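Local coordinates for protein 1,4-dihydroxy-2-naphthoyl-CoA hydrolase (Synechocystis sp., PDB 4K00) that hydrolyses 1,4-dihydroxy-2-naphthoyl-CoA to 1,4-dihydroxy-2-naphthoate and free CoA, a step in the biosynthesis of phylloquinone (vitamin K1), at residues Phe7-Gln12 and Tyr37-Ser42; Ala16-Asp19 and Val23-Phe26; Asn27-Met32 and Ile66-Pro71; Leu82-Ala87 and Thr133-Leu138; Asp95-Gln100 and Ala104-Arg109. All blocks are in the same frame, centred on the assembly; numbering follows the deposited sequence.

Contact 1 of 5, residues Phe7-Gln12 and Tyr37-Ser42; sequences FTYERQ and YESWLS
Phe7 lies with one ring face over the backbone of Trp40: Trp40 CA sits 3.8 Å from the Phe7 ring centroid and only 6° off the ring normal, a CH-pi contact. Trp40 CB covers the same ring, 3.7 Å from Phe7 CG. The Phe7 ring and the five-membered ring of Trp40 meet obliquely, their planes at 68°. A chi1 of -163°, which sets CG opposite the backbone N, carries the Phe7 ring across to the helix, where its CE2 also meets Ser39 CB at 3.5 Å. These residues join the N-terminal strand 6-12 to helix 26-43, the long helix that the sheet wraps in the hotdog fold; the two short axes pass 8.3 Å apart. The polar part is indirect. Ser39 OG packs 3.2 Å from Tyr9 CE1, while its hydrogen bond goes to Glu35 O, one helical turn back; Tyr9 OH bonds to Glu35 OE1 of the same residue.

Contact 2 of 5, residues Ala16-Asp19 and Val23-Phe26; sequences ADTD and VVYF
Two backbone hydrogen bonds join 16-19 to 23-26: Asp19 N donates to Val23 O at 2.8 Å, and Tyr25 N to Asp17 O at 3.0 Å. They flank a single bridge between Thr18 and Val24 within the loop that links strand 6-12 to helix 26-43 of the hotdog fold and carries Asp19, the predicted active-site residue. Thr18 CA adds a CA-H...O contact to Val23 O at 3.2 Å. The Asp19 carboxylate, turned back over its own backbone by a chi1 of 68°, bonds through OD1 to Ala21 N, inside the loop. Tyr25 OH reaches Gln31 of the fourth subunit. An alanine in place of Asp19 would probably leave Ala21 N without its side-chain acceptor and open a gap beside the Tyr25 ring. That ring takes the carboxylate at its edge, with the two planes 78° apart and Asp19 OD2 3.4 Å from Tyr25 CD1.

Contact 3 of 5, residues Asn27-Met32 and Ile66-Pro71; sequences NQFLQM and IDFFAP
Helix 26-43, the central helix of the hotdog fold, packs here by its first turns on the end of strand 57-68. The short axes of 27-32 and 66-68 pass 9.6 Å apart with 126° between their directions, and the spacing is filled by apolar side chains; no hydrogen bond crosses. Ile66 divides its branches between two helix residues. Its CD1 reaches Phe29 CB at 3.7 Å, because CG1 stands opposite the backbone N (chi1 -180°), while CG2 meets Leu30 CG at 3.8 Å. Leu30 and Ile66 run past each other in opposite directions, so the contact is made along their flanks. The aromatic part lies beside it: Phe29 CD2 approaches the edge of the Phe68 ring, 3.5 Å from CE1, and Phe29 CB also lies at that edge, in the plane of the ring. With the planes at 49° and the centroids 5.8 Å apart, the two rings form an oblique pair. Around this cluster, Val24 and Ala72 touch Phe29, and Leu61 of the fourth subunit packs on Phe68. Leu30 meets Leu30 of that same subunit, whose strand pairs antiparallel with Ile66 and Asp67. Helix-on-sheet packing next to a sheet continued through a neighbouring chain is characteristic of oligomeric hotdog thioesterases.

Contact 4 of 5, residues Leu82-Ala87 and Thr133-Leu138; sequences LTITQA and TAICDL
Ile135 lays its side chain over the end of strand 77-86, meeting the chain from Ile84 to Gln86. Its two branches do different work. CG1 abuts Ile84 CG2 at 3.8 Å, with Ile135 CD1 a little farther from the same methyl, and the two side chains cross at about a right angle. CG2 instead rests against backbone: it lies 3.7 Å from Ile84 O and 3.8 Å from Gln86 N. A chi1 of -66° places CG1 opposite the carbonyl carbon and CG2 opposite the backbone N, which presents both branches to the strand at once. No hydrogen bond spans the two segments, and their 180 Å² of buried surface is mostly van der Waals contact around this one residue. An alanine at Ile135 would probably leave a gap over Ile84 CG2 and uncover the strand backbone near Gln86. The polar end of Gln86 turns elsewhere, NE2 binding Ser88 O. The last helix of the hotdog domain, 129-136, thus packs over the C-terminal end of strand 77-86: Trp40 of helix 26-43 packs against both Ile84 and Ile135, Phe92 of strand 91-100 flanks Ile84, and the backbones of Ile84 and Ile135 each hydrogen-bond to Gly5, just before strand 6-12.

Contact 5 of 5, residues Asp95-Gln100 and Ala104-Arg109; sequences DYEISQ and AQLLAR
A classic beta bulge interrupts the antiparallel hairpin of strands 91-100 and 106-118. Leu107 and Ala108 both face Ile98, whose carbonyl receives two N-H groups: Leu107 N binds Ile98 O at 2.7 Å, and Ala108 N binds the same oxygen only weakly, at 3.3 Å. In return Ile98 N gives Ala108 O a bond of 2.9 Å that is nearly straight, 178° at the hydrogen. The register therefore slips by one: Glu97 pairs with Arg109, but Ser99 with Leu106. Toward the turn, Gln100 N donates to Gln105 O and Ala104 N to Gln100 O. On the face of Glu97 and Leu106 the side chains cross at about a right angle, Leu106 CD1 lying 3.9 Å from Glu97 CB. Ile98 and Ala108 share the other face, where Phe29 and Cys33 of helix 26-43 cover Ile98. Gln100 and Gln105 run side by side, their amide planes 32° apart, and one water joins them, accepting from Gln100 NE2 at 2.8 Å and donating to Gln105 OE1 at 3.0 Å. Gln100 NE2 also bonds to Asp76. Such a hairpin, one face against the central helix, is a building unit of the curved antiparallel sheet of the hotdog fold.

Helix 26-43 and the sheet around it tie these contacts together. Contacts 1 and 3 use its later and earlier turns, their centres about 15 Å apart. Contact 2, with the predicted active-site Asp19, leads into the helix: its centre is about 9 Å from that of contact 3, and the Phe29 side chain is about 8 Å from that of Asp19. Arg11 NH1 of contact 1 forms a salt bridge with Asp17 OD2 of contact 2 at 2.7 Å. Contact 5 joins contact 3 through a salt bridge, Arg109 NE to Asp67 OD2 at 2.8 Å. Contact 4 lies across the chain's centre from contact 2, about 30 Å between centres, yet meets contact 1 where Phe7 O and Leu82 N, 2.8 Å apart, probably hydrogen-bond.

Contact 1 of 5, residues Phe7-Gln12 and Tyr37-Ser42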
# COMPACT_ATOMS: atom_id res chain seq x y z
N PHE A 7 -14.01 2.94 20.48
CA PHE A 7 -12.94 3.85 20.16
C PHE A 7 -13.34 4.76 19.01
O PHE A 7 -14.04 4.34 18.09
CB PHE A 7 -11.71 3.05 19.75
CG PHE A 7 -10.46 3.85 19.79
CD1 PHE A 7 -9.94 4.27 21.00
CD2 PHE A 7 -9.79 4.18 18.62
CE1 PHE A 7 -8.77 5.01 21.04
CE2 PHE A 7 -8.63 4.92 18.65
CZ PHE A 7 -8.12 5.33 19.87
N THR A 8 -12.89 6.00 19.04
CA THR A 8 -13.00 6.88 17.88
C THR A 8 -11.62 7.25 17.37
O THR A 8 -10.83 7.85 18.09
CB THR A 8 -13.75 8.18 18.22
OG1 THR A 8 -15.04 7.85 18.76
CG2 THR A 8 -13.93 9.04 16.97
N TYR A 9 -11.36 6.90 16.12
CA TYR A 9 -10.08 7.12 15.48
C TYR A 9 -10.21 8.19 14.42
O TYR A 9 -11.04 8.09 13.51
CB TYR A 9 -9.61 5.82 14.85
CG TYR A 9 -8.37 5.91 13.99
CD1 TYR A 9 -7.14 6.29 14.54
CD2 TYR A 9 -8.41 5.59 12.65
CE1 TYR A 9 -6.00 6.35 13.76
CE2 TYR A 9 -7.27 5.63 11.86
CZ TYR A 9 -6.08 6.03 12.42
OH TYR A 9 -4.95 6.07 11.63
N GLU A 10 -9.42 9.24 14.57
CA GLU A 10 -9.43 10.33 13.62
C GLU A 10 -8.38 10.10 12.52
O GLU A 10 -7.23 9.76 12.81
CB GLU A 10 -9.18 11.63 14.37
CG GLU A 10 -9.12 12.86 13.52
CD GLU A 10 -8.94 14.10 14.37
OE1 GLU A 10 -9.19 14.01 15.60
OE2 GLU A 10 -8.55 15.15 13.83
N ARG A 11 -8.79 10.27 11.28
CA ARG A 11 -7.93 9.90 10.14
C ARG A 11 -8.08 10.93 9.02
O ARG A 11 -9.17 11.10 8.46
CB ARG A 11 -8.28 8.50 9.64
CG ARG A 11 -7.50 8.05 8.41
CD ARG A 11 -6.00 7.95 8.65
NE ARG A 11 -5.45 6.82 7.90
CZ ARG A 11 -5.24 6.83 6.59
NH1 ARG A 11 -5.48 7.91 5.85
NH2 ARG A 11 -4.76 5.73 6.00
N GLN A 12 -6.98 11.59 8.71
CA GLN A 12 -6.85 12.41 7.51
C GLN A 12 -6.66 11.55 6.26
O GLN A 12 -5.90 10.57 6.27
CB GLN A 12 -5.65 13.35 7.68
CG GLN A 12 -5.36 14.20 6.46
CD GLN A 12 -6.27 15.41 6.39
OE1 GLN A 12 -6.95 15.63 5.39
NE2 GLN A 12 -6.29 16.20 7.46
N TYR A 37 -8.49 -0.12 14.88
CA TYR A 37 -8.27 -1.28 15.72
C TYR A 37 -6.91 -1.17 16.41
O TYR A 37 -6.80 -1.31 17.62
CB TYR A 37 -8.43 -2.55 14.89
CG TYR A 37 -7.82 -3.82 15.46
CD1 TYR A 37 -8.21 -4.33 16.68
CD2 TYR A 37 -6.84 -4.52 14.74
CE1 TYR A 37 -7.64 -5.49 17.19
CE2 TYR A 37 -6.28 -5.68 15.24
CZ TYR A 37 -6.69 -6.17 16.46
OH TYR A 37 -6.11 -7.32 16.95
N GLU A 38 -5.87 -0.87 15.64
CA GLU A 38 -4.53 -0.74 16.18
C GLU A 38 -4.40 0.42 17.15
O GLU A 38 -3.66 0.32 18.13
CB GLU A 38 -3.48 -0.62 15.07
CG GLU A 38 -3.26 -1.94 14.33
CD GLU A 38 -2.33 -1.78 13.15
OE1 GLU A 38 -2.84 -1.59 12.03
OE2 GLU A 38 -1.10 -1.85 13.36
N SER A 39 -5.10 1.52 16.89
CA SER A 39 -5.04 2.68 17.77
C SER A 39 -5.77 2.36 19.07
O SER A 39 -5.34 2.77 20.16
CB SER A 39 -5.66 3.91 17.12
OG SER A 39 -5.00 4.24 15.91
N TRP A 40 -6.85 1.61 18.98
CA TRP A 40 -7.55 1.19 20.17
C TRP A 40 -6.64 0.30 21.02
O TRP A 40 -6.52 0.49 22.23
CB TRP A 40 -8.86 0.48 19.80
CG TRP A 40 -9.50 -0.20 20.95
CD1 TRP A 40 -10.20 0.38 21.96
CD2 TRP A 40 -9.46 -1.59 21.24
NE1 TRP A 40 -10.63 -0.57 22.84
CE2 TRP A 40 -10.18 -1.80 22.43
CE3 TRP A 40 -8.91 -2.70 20.58
CZ2 TRP A 40 -10.36 -3.06 22.99
CZ3 TRP A 40 -9.08 -3.95 21.15
CH2 TRP A 40 -9.80 -4.12 22.34
N LEU A 41 -5.98 -0.67 20.39
CA LEU A 41 -5.01 -1.53 21.07
C LEU A 41 -3.97 -0.71 21.82
O LEU A 41 -3.67 -0.98 22.98
CB LEU A 41 -4.27 -2.43 20.07
CG LEU A 41 -5.06 -3.59 19.46
CD1 LEU A 41 -4.20 -4.30 18.42
CD2 LEU A 41 -5.54 -4.54 20.52
N SER A 42 -3.42 0.29 21.14
CA SER A 42 -2.41 1.18 21.72
C SER A 42 -2.96 1.95 22.92
O SER A 42 -2.29 2.08 23.94
CB SER A 42 -1.92 2.16 20.65
OG SER A 42 -0.88 2.99 21.14

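Contact 2 of 5, residues Ala16-Asp19 and Val23-Phe26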
# COMPACT_ATOMS: atom_id res chain seq x y z
N ALA A 16 -2.05 9.29 -1.07
CA ALA A 16 -1.87 7.85 -1.32
C ALA A 16 -3.15 7.04 -1.11
O ALA A 16 -3.28 5.95 -1.67
CB ALA A 16 -0.76 7.30 -0.43
N ASP A 17 -4.07 7.54 -0.28
CA ASP A 17 -5.32 6.84 -0.01
C ASP A 17 -6.27 6.89 -1.20
O ASP A 17 -7.23 6.10 -1.29
CB ASP A 17 -6.03 7.43 1.21
CG ASP A 17 -5.26 7.24 2.49
OD1 ASP A 17 -4.97 6.08 2.84
OD2 ASP A 17 -4.99 8.24 3.18
N THR A 18 -6.01 7.82 -2.11
CA THR A 18 -6.92 8.06 -3.22
C THR A 18 -6.47 7.35 -4.49
O THR A 18 -5.34 6.89 -4.58
CB THR A 18 -7.07 9.57 -3.50
OG1 THR A 18 -5.80 10.13 -3.89
CG2 THR A 18 -7.60 10.29 -2.25
N ASP A 19 -7.35 7.26 -5.48
CA ASP A 19 -7.03 6.61 -6.73
C ASP A 19 -7.38 7.49 -7.93
O ASP A 19 -7.86 8.62 -7.76
CB ASP A 19 -7.73 5.25 -6.83
CG ASP A 19 -9.24 5.36 -6.95
OD1 ASP A 19 -9.75 6.34 -7.52
OD2 ASP A 19 -9.91 4.42 -6.48
N VAL A 23 -11.09 9.60 -5.88
CA VAL A 23 -11.69 9.32 -4.57
C VAL A 23 -10.85 8.30 -3.79
O VAL A 23 -9.92 7.70 -4.34
CB VAL A 23 -13.14 8.77 -4.70
CG1 VAL A 23 -14.04 9.75 -5.46
CG2 VAL A 23 -13.15 7.40 -5.36
N VAL A 24 -11.17 8.11 -2.51
CA VAL A 24 -10.49 7.08 -1.71
C VAL A 24 -10.75 5.68 -2.29
O VAL A 24 -11.89 5.30 -2.55
CB VAL A 24 -10.95 7.13 -0.23
CG1 VAL A 24 -10.43 5.93 0.54
CG2 VAL A 24 -10.49 8.42 0.42
N TYR A 25 -9.67 4.95 -2.53
CA TYR A 25 -9.72 3.57 -3.03
C TYR A 25 -10.35 2.64 -1.99
O TYR A 25 -10.09 2.78 -0.79
CB TYR A 25 -8.28 3.12 -3.34
CG TYR A 25 -8.11 1.76 -3.97
CD1 TYR A 25 -8.54 1.51 -5.26
CD2 TYR A 25 -7.47 0.74 -3.27
CE1 TYR A 25 -8.35 0.26 -5.85
CE2 TYR A 25 -7.28 -0.51 -3.85
CZ TYR A 25 -7.72 -0.74 -5.13
OH TYR A 25 -7.53 -1.99 -5.72
N PHE A 26 -11.18 1.70 -2.45
CA PHE A 26 -12.05 0.95 -1.56
C PHE A 26 -11.25 0.32 -0.42
O PHE A 26 -11.65 0.35 0.73
CB PHE A 26 -12.83 -0.12 -2.33
CG PHE A 26 -12.05 -1.36 -2.63
CD1 PHE A 26 -11.14 -1.40 -3.67
CD2 PHE A 26 -12.22 -2.50 -1.86
CE1 PHE A 26 -10.41 -2.54 -3.93
CE2 PHE A 26 -11.50 -3.65 -2.12
CZ PHE A 26 -10.59 -3.66 -3.15

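Contact 3 of 5, residues Asn27-Met32 and Ile66-Pro71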
# COMPACT_ATOMS: atom_id res chain seq x y z
N ASN A 27 -10.08 -0.23 -0.76
CA ASN A 27 -9.28 -1.03 0.15
C ASN A 27 -8.64 -0.17 1.23
O ASN A 27 -8.30 -0.65 2.31
CB ASN A 27 -8.15 -1.71 -0.64
CG ASN A 27 -7.79 -3.06 -0.09
OD1 ASN A 27 -8.56 -3.68 0.64
ND2 ASN A 27 -6.61 -3.53 -0.44
N GLN A 28 -8.45 1.11 0.92
CA GLN A 28 -7.90 2.05 1.90
C GLN A 28 -8.86 2.33 3.07
O GLN A 28 -8.41 2.54 4.19
CB GLN A 28 -7.43 3.35 1.23
CG GLN A 28 -6.24 3.17 0.31
CD GLN A 28 -5.03 2.62 1.04
OE1 GLN A 28 -4.55 1.54 0.72
NE2 GLN A 28 -4.54 3.36 2.03
N PHE A 29 -10.17 2.31 2.83
CA PHE A 29 -11.12 2.38 3.93
C PHE A 29 -10.93 1.22 4.90
O PHE A 29 -11.01 1.40 6.13
CB PHE A 29 -12.57 2.41 3.42
CG PHE A 29 -12.99 3.73 2.81
CD1 PHE A 29 -13.13 4.86 3.59
CD2 PHE A 29 -13.32 3.81 1.46
CE1 PHE A 29 -13.56 6.06 3.05
CE2 PHE A 29 -13.75 5.01 0.91
CZ PHE A 29 -13.87 6.14 1.71
N LEU A 30 -10.72 0.01 4.37
CA LEU A 30 -10.46 -1.15 5.22
C LEU A 30 -9.16 -1.01 5.98
O LEU A 30 -9.08 -1.44 7.14
CB LEU A 30 -10.42 -2.45 4.40
CG LEU A 30 -11.70 -3.26 4.33
CD1 LEU A 30 -11.49 -4.51 3.49
CD2 LEU A 30 -12.23 -3.62 5.72
N GLN A 31 -8.14 -0.43 5.34
CA GLN A 31 -6.88 -0.13 6.02
C GLN A 31 -7.14 0.80 7.22
O GLN A 31 -6.60 0.60 8.30
CB GLN A 31 -5.87 0.48 5.03
CG GLN A 31 -4.55 0.96 5.61
CD GLN A 31 -3.91 -0.06 6.51
OE1 GLN A 31 -4.00 -1.27 6.27
NE2 GLN A 31 -3.25 0.41 7.58
N MET A 32 -7.99 1.81 7.02
CA MET A 32 -8.28 2.78 8.08
C MET A 32 -8.99 2.10 9.24
O MET A 32 -8.79 2.46 10.40
CB MET A 32 -9.15 3.91 7.55
CG MET A 32 -8.49 4.81 6.51
SD MET A 32 -9.69 5.93 5.77
CE MET A 32 -8.72 6.58 4.41
N ILE A 66 -16.98 -4.94 4.20
CA ILE A 66 -17.18 -3.49 4.15
C ILE A 66 -18.20 -3.13 3.08
O ILE A 66 -18.18 -3.71 1.99
CB ILE A 66 -15.83 -2.75 3.96
CG1 ILE A 66 -16.02 -1.23 3.92
CG2 ILE A 66 -15.12 -3.21 2.68
CD1 ILE A 66 -14.76 -0.49 4.33
N ASP A 67 -19.11 -2.21 3.40
CA ASP A 67 -20.03 -1.64 2.42
C ASP A 67 -19.80 -0.15 2.27
O ASP A 67 -19.57 0.56 3.26
CB ASP A 67 -21.48 -1.87 2.85
CG ASP A 67 -21.81 -3.34 3.07
OD1 ASP A 67 -21.73 -4.14 2.12
OD2 ASP A 67 -22.14 -3.69 4.21
N PHE A 68 -19.85 0.33 1.03
CA PHE A 68 -19.54 1.73 0.73
C PHE A 68 -20.82 2.46 0.34
O PHE A 68 -21.59 1.99 -0.49
CB PHE A 68 -18.50 1.81 -0.39
CG PHE A 68 -17.26 1.03 -0.10
CD1 PHE A 68 -16.23 1.58 0.65
CD2 PHE A 68 -17.12 -0.29 -0.53
CE1 PHE A 68 -15.10 0.84 0.95
CE2 PHE A 68 -15.99 -1.02 -0.24
CZ PHE A 68 -14.97 -0.46 0.49
N PHE A 69 -21.03 3.61 0.98
CA PHE A 69 -22.24 4.39 0.79
C PHE A 69 -21.94 5.68 0.02
O PHE A 69 -22.76 6.15 -0.76
CB PHE A 69 -22.87 4.71 2.16
CG PHE A 69 -23.16 3.49 2.98
CD1 PHE A 69 -23.92 2.46 2.47
CD2 PHE A 69 -22.67 3.38 4.27
CE1 PHE A 69 -24.18 1.33 3.22
CE2 PHE A 69 -22.94 2.25 5.03
CZ PHE A 69 -23.69 1.23 4.50
N ALA A 70 -20.77 6.26 0.26
CA ALA A 70 -20.43 7.55 -0.34
C ALA A 70 -18.91 7.73 -0.33
O ALA A 70 -18.23 7.20 0.54
CB ALA A 70 -21.10 8.67 0.42
N PRO A 71 -18.37 8.48 -1.31
CA PRO A 71 -16.92 8.59 -1.47
C PRO A 71 -16.31 9.63 -0.56
O PRO A 71 -17.02 10.48 -0.01
CB PRO A 71 -16.76 9.01 -2.94
CG PRO A 71 -18.01 9.79 -3.23
CD PRO A 71 -19.11 9.14 -2.41

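Contact 4 of 5, residues Leu82-Ala87 and Thr133-Leu138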
# COMPACT_ATOMS: atom_id res chain seq x y z
N LEU A 82 -15.40 2.64 16.26
CA LEU A 82 -15.13 1.22 16.41
C LEU A 82 -15.85 0.74 17.66
O LEU A 82 -15.79 1.37 18.71
CB LEU A 82 -13.62 0.98 16.52
CG LEU A 82 -13.16 -0.33 17.17
CD1 LEU A 82 -13.45 -1.50 16.26
CD2 LEU A 82 -11.67 -0.27 17.49
N THR A 83 -16.54 -0.40 17.53
CA THR A 83 -16.98 -1.19 18.67
C THR A 83 -16.41 -2.60 18.62
O THR A 83 -16.40 -3.24 17.56
CB THR A 83 -18.51 -1.27 18.69
OG1 THR A 83 -19.04 0.05 18.81
CG2 THR A 83 -18.98 -2.11 19.86
N ILE A 84 -15.90 -3.09 19.76
CA ILE A 84 -15.33 -4.44 19.84
C ILE A 84 -16.13 -5.32 20.79
O ILE A 84 -16.49 -4.91 21.89
CB ILE A 84 -13.86 -4.46 20.32
CG1 ILE A 84 -13.06 -3.33 19.70
CG2 ILE A 84 -13.21 -5.81 20.01
CD1 ILE A 84 -13.00 -2.09 20.58
N THR A 85 -16.38 -6.55 20.35
CA THR A 85 -17.25 -7.51 21.02
C THR A 85 -16.50 -8.85 21.06
O THR A 85 -15.80 -9.19 20.10
CB THR A 85 -18.55 -7.71 20.19
OG1 THR A 85 -19.34 -6.51 20.25
CG2 THR A 85 -19.37 -8.89 20.70
N GLN A 86 -16.62 -9.59 22.15
CA GLN A 86 -16.09 -10.95 22.18
C GLN A 86 -17.15 -11.93 21.74
O GLN A 86 -18.19 -12.04 22.36
CB GLN A 86 -15.61 -11.32 23.59
CG GLN A 86 -14.96 -12.68 23.63
CD GLN A 86 -14.24 -12.97 24.94
OE1 GLN A 86 -14.15 -12.11 25.82
NE2 GLN A 86 -13.72 -14.18 25.06
N ALA A 87 -16.87 -12.68 20.68
CA ALA A 87 -17.86 -13.61 20.12
C ALA A 87 -17.71 -15.04 20.68
O ALA A 87 -18.67 -15.81 20.70
CB ALA A 87 -17.75 -13.61 18.61
N THR A 133 -9.90 -8.41 28.81
CA THR A 133 -10.16 -7.36 29.77
C THR A 133 -10.44 -6.02 29.07
O THR A 133 -11.41 -5.34 29.41
CB THR A 133 -8.97 -7.23 30.75
OG1 THR A 133 -8.78 -8.48 31.41
CG2 THR A 133 -9.21 -6.13 31.75
N ALA A 134 -9.61 -5.66 28.10
CA ALA A 134 -9.83 -4.45 27.30
C ALA A 134 -11.17 -4.45 26.57
O ALA A 134 -11.86 -3.42 26.53
CB ALA A 134 -8.70 -4.27 26.30
N ILE A 135 -11.53 -5.59 26.00
CA ILE A 135 -12.79 -5.69 25.27
C ILE A 135 -13.98 -5.52 26.22
O ILE A 135 -14.96 -4.86 25.87
CB ILE A 135 -12.92 -7.02 24.49
CG1 ILE A 135 -11.87 -7.08 23.36
CG2 ILE A 135 -14.30 -7.14 23.87
CD1 ILE A 135 -11.71 -8.47 22.76
N CYS A 136 -13.89 -6.10 27.41
CA CYS A 136 -14.94 -5.99 28.45
C CYS A 136 -15.11 -4.54 28.88
O CYS A 136 -16.22 -4.09 29.19
CB CYS A 136 -14.56 -6.78 29.70
SG CYS A 136 -14.66 -8.57 29.57
N ASP A 137 -13.99 -3.84 28.95
CA ASP A 137 -14.00 -2.41 29.21
C ASP A 137 -14.86 -2.04 30.42
O ASP A 137 -15.73 -1.17 30.32
CB ASP A 137 -14.53 -1.68 27.98
CG ASP A 137 -14.28 -0.19 28.06
OD1 ASP A 137 -13.34 0.21 28.78
OD2 ASP A 137 -15.05 0.56 27.43
N LEU A 138 -14.61 -2.68 31.55
CA LEU A 138 -15.38 -2.41 32.76
C LEU A 138 -15.08 -1.05 33.41
O LEU A 138 -15.79 -0.64 34.31
CB LEU A 138 -15.21 -3.53 33.79
CG LEU A 138 -15.66 -4.90 33.29
CD1 LEU A 138 -15.44 -5.94 34.37
CD2 LEU A 138 -17.12 -4.88 32.85

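Contact 5 of 5, residues Asp95-Gln100 and Ala104-Arg109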
# COMPACT_ATOMS: atom_id res chain seq x y z
N ASP A 95 -16.59 -3.77 14.82
CA ASP A 95 -17.61 -3.12 13.98
C ASP A 95 -17.24 -1.67 13.80
O ASP A 95 -16.95 -0.98 14.77
CB ASP A 95 -18.97 -3.15 14.66
CG ASP A 95 -19.77 -4.36 14.31
OD1 ASP A 95 -20.34 -4.38 13.20
OD2 ASP A 95 -19.83 -5.27 15.16
N TYR A 96 -17.24 -1.21 12.55
CA TYR A 96 -16.72 0.12 12.23
C TYR A 96 -17.77 0.91 11.48
O TYR A 96 -18.47 0.36 10.63
CB TYR A 96 -15.48 0.04 11.34
CG TYR A 96 -14.39 -0.92 11.77
CD1 TYR A 96 -14.43 -2.27 11.43
CD2 TYR A 96 -13.28 -0.47 12.47
CE1 TYR A 96 -13.42 -3.14 11.80
CE2 TYR A 96 -12.26 -1.32 12.84
CZ TYR A 96 -12.32 -2.66 12.49
OH TYR A 96 -11.31 -3.51 12.86
N GLU A 97 -17.87 2.19 11.79
CA GLU A 97 -18.51 3.15 10.89
C GLU A 97 -17.53 4.24 10.55
O GLU A 97 -16.86 4.77 11.44
CB GLU A 97 -19.72 3.80 11.55
CG GLU A 97 -20.83 2.86 11.93
CD GLU A 97 -22.14 3.59 12.18
OE1 GLU A 97 -22.11 4.68 12.78
OE2 GLU A 97 -23.19 3.09 11.74
N ILE A 98 -17.44 4.58 9.26
CA ILE A 98 -16.56 5.65 8.79
C ILE A 98 -17.40 6.83 8.31
O ILE A 98 -18.29 6.67 7.47
CB ILE A 98 -15.63 5.19 7.65
CG1 ILE A 98 -14.87 3.93 8.06
CG2 ILE A 98 -14.64 6.30 7.29
CD1 ILE A 98 -14.04 3.32 6.95
N SER A 99 -17.12 8.00 8.86
CA SER A 99 -17.90 9.18 8.56
C SER A 99 -16.99 10.38 8.33
O SER A 99 -15.84 10.39 8.77
CB SER A 99 -18.87 9.48 9.71
OG SER A 99 -18.15 9.63 10.93
N GLN A 100 -17.52 11.39 7.64
CA GLN A 100 -16.89 12.72 7.61
C GLN A 100 -16.96 13.37 8.98
O GLN A 100 -18.01 13.36 9.63
CB GLN A 100 -17.59 13.60 6.59
CG GLN A 100 -17.45 13.12 5.15
CD GLN A 100 -16.09 13.45 4.56
OE1 GLN A 100 -15.27 14.10 5.19
NE2 GLN A 100 -15.85 12.98 3.35
N ALA A 104 -20.67 14.56 9.42
CA ALA A 104 -21.15 13.28 9.97
C ALA A 104 -21.78 12.38 8.91
O ALA A 104 -22.39 11.36 9.24
CB ALA A 104 -22.13 13.52 11.11
N GLN A 105 -21.61 12.72 7.64
CA GLN A 105 -22.02 11.82 6.56
C GLN A 105 -21.36 10.46 6.72
O GLN A 105 -20.13 10.36 6.78
CB GLN A 105 -21.63 12.41 5.21
CG GLN A 105 -22.06 11.55 4.03
CD GLN A 105 -21.56 12.08 2.71
OE1 GLN A 105 -20.51 12.74 2.64
NE2 GLN A 105 -22.29 11.80 1.65
N LEU A 106 -22.18 9.41 6.76
CA LEU A 106 -21.70 8.03 6.77
C LEU A 106 -21.18 7.58 5.40
O LEU A 106 -21.92 7.55 4.41
CB LEU A 106 -22.82 7.09 7.22
CG LEU A 106 -22.44 5.61 7.35
CD1 LEU A 106 -21.53 5.39 8.54
CD2 LEU A 106 -23.70 4.78 7.47
N LEU A 107 -19.91 7.21 5.37
CA LEU A 107 -19.26 6.81 4.12
C LEU A 107 -19.26 5.28 3.93
O LEU A 107 -19.39 4.79 2.81
CB LEU A 107 -17.84 7.33 4.11
CG LEU A 107 -17.70 8.84 4.31
CD1 LEU A 107 -16.23 9.23 4.34
CD2 LEU A 107 -18.45 9.58 3.22
N ALA A 108 -19.08 4.55 5.03
CA ALA A 108 -18.89 3.10 4.97
C ALA A 108 -19.17 2.47 6.33
O ALA A 108 -19.00 3.11 7.36
CB ALA A 108 -17.47 2.76 4.52
N ARG A 109 -19.59 1.21 6.31
CA ARG A 109 -19.62 0.37 7.51
C ARG A 109 -18.79 -0.88 7.23
O ARG A 109 -18.67 -1.32 6.08
CB ARG A 109 -21.06 -0.04 7.85
CG ARG A 109 -21.64 -1.07 6.88
CD ARG A 109 -23.05 -1.51 7.25
NE ARG A 109 -23.57 -2.44 6.25
CZ ARG A 109 -24.76 -3.02 6.30
NH1 ARG A 109 -25.59 -2.78 7.31
NH2 ARG A 109 -25.13 -3.86 5.34
O HOH W 1 -17.79 12.59 1.42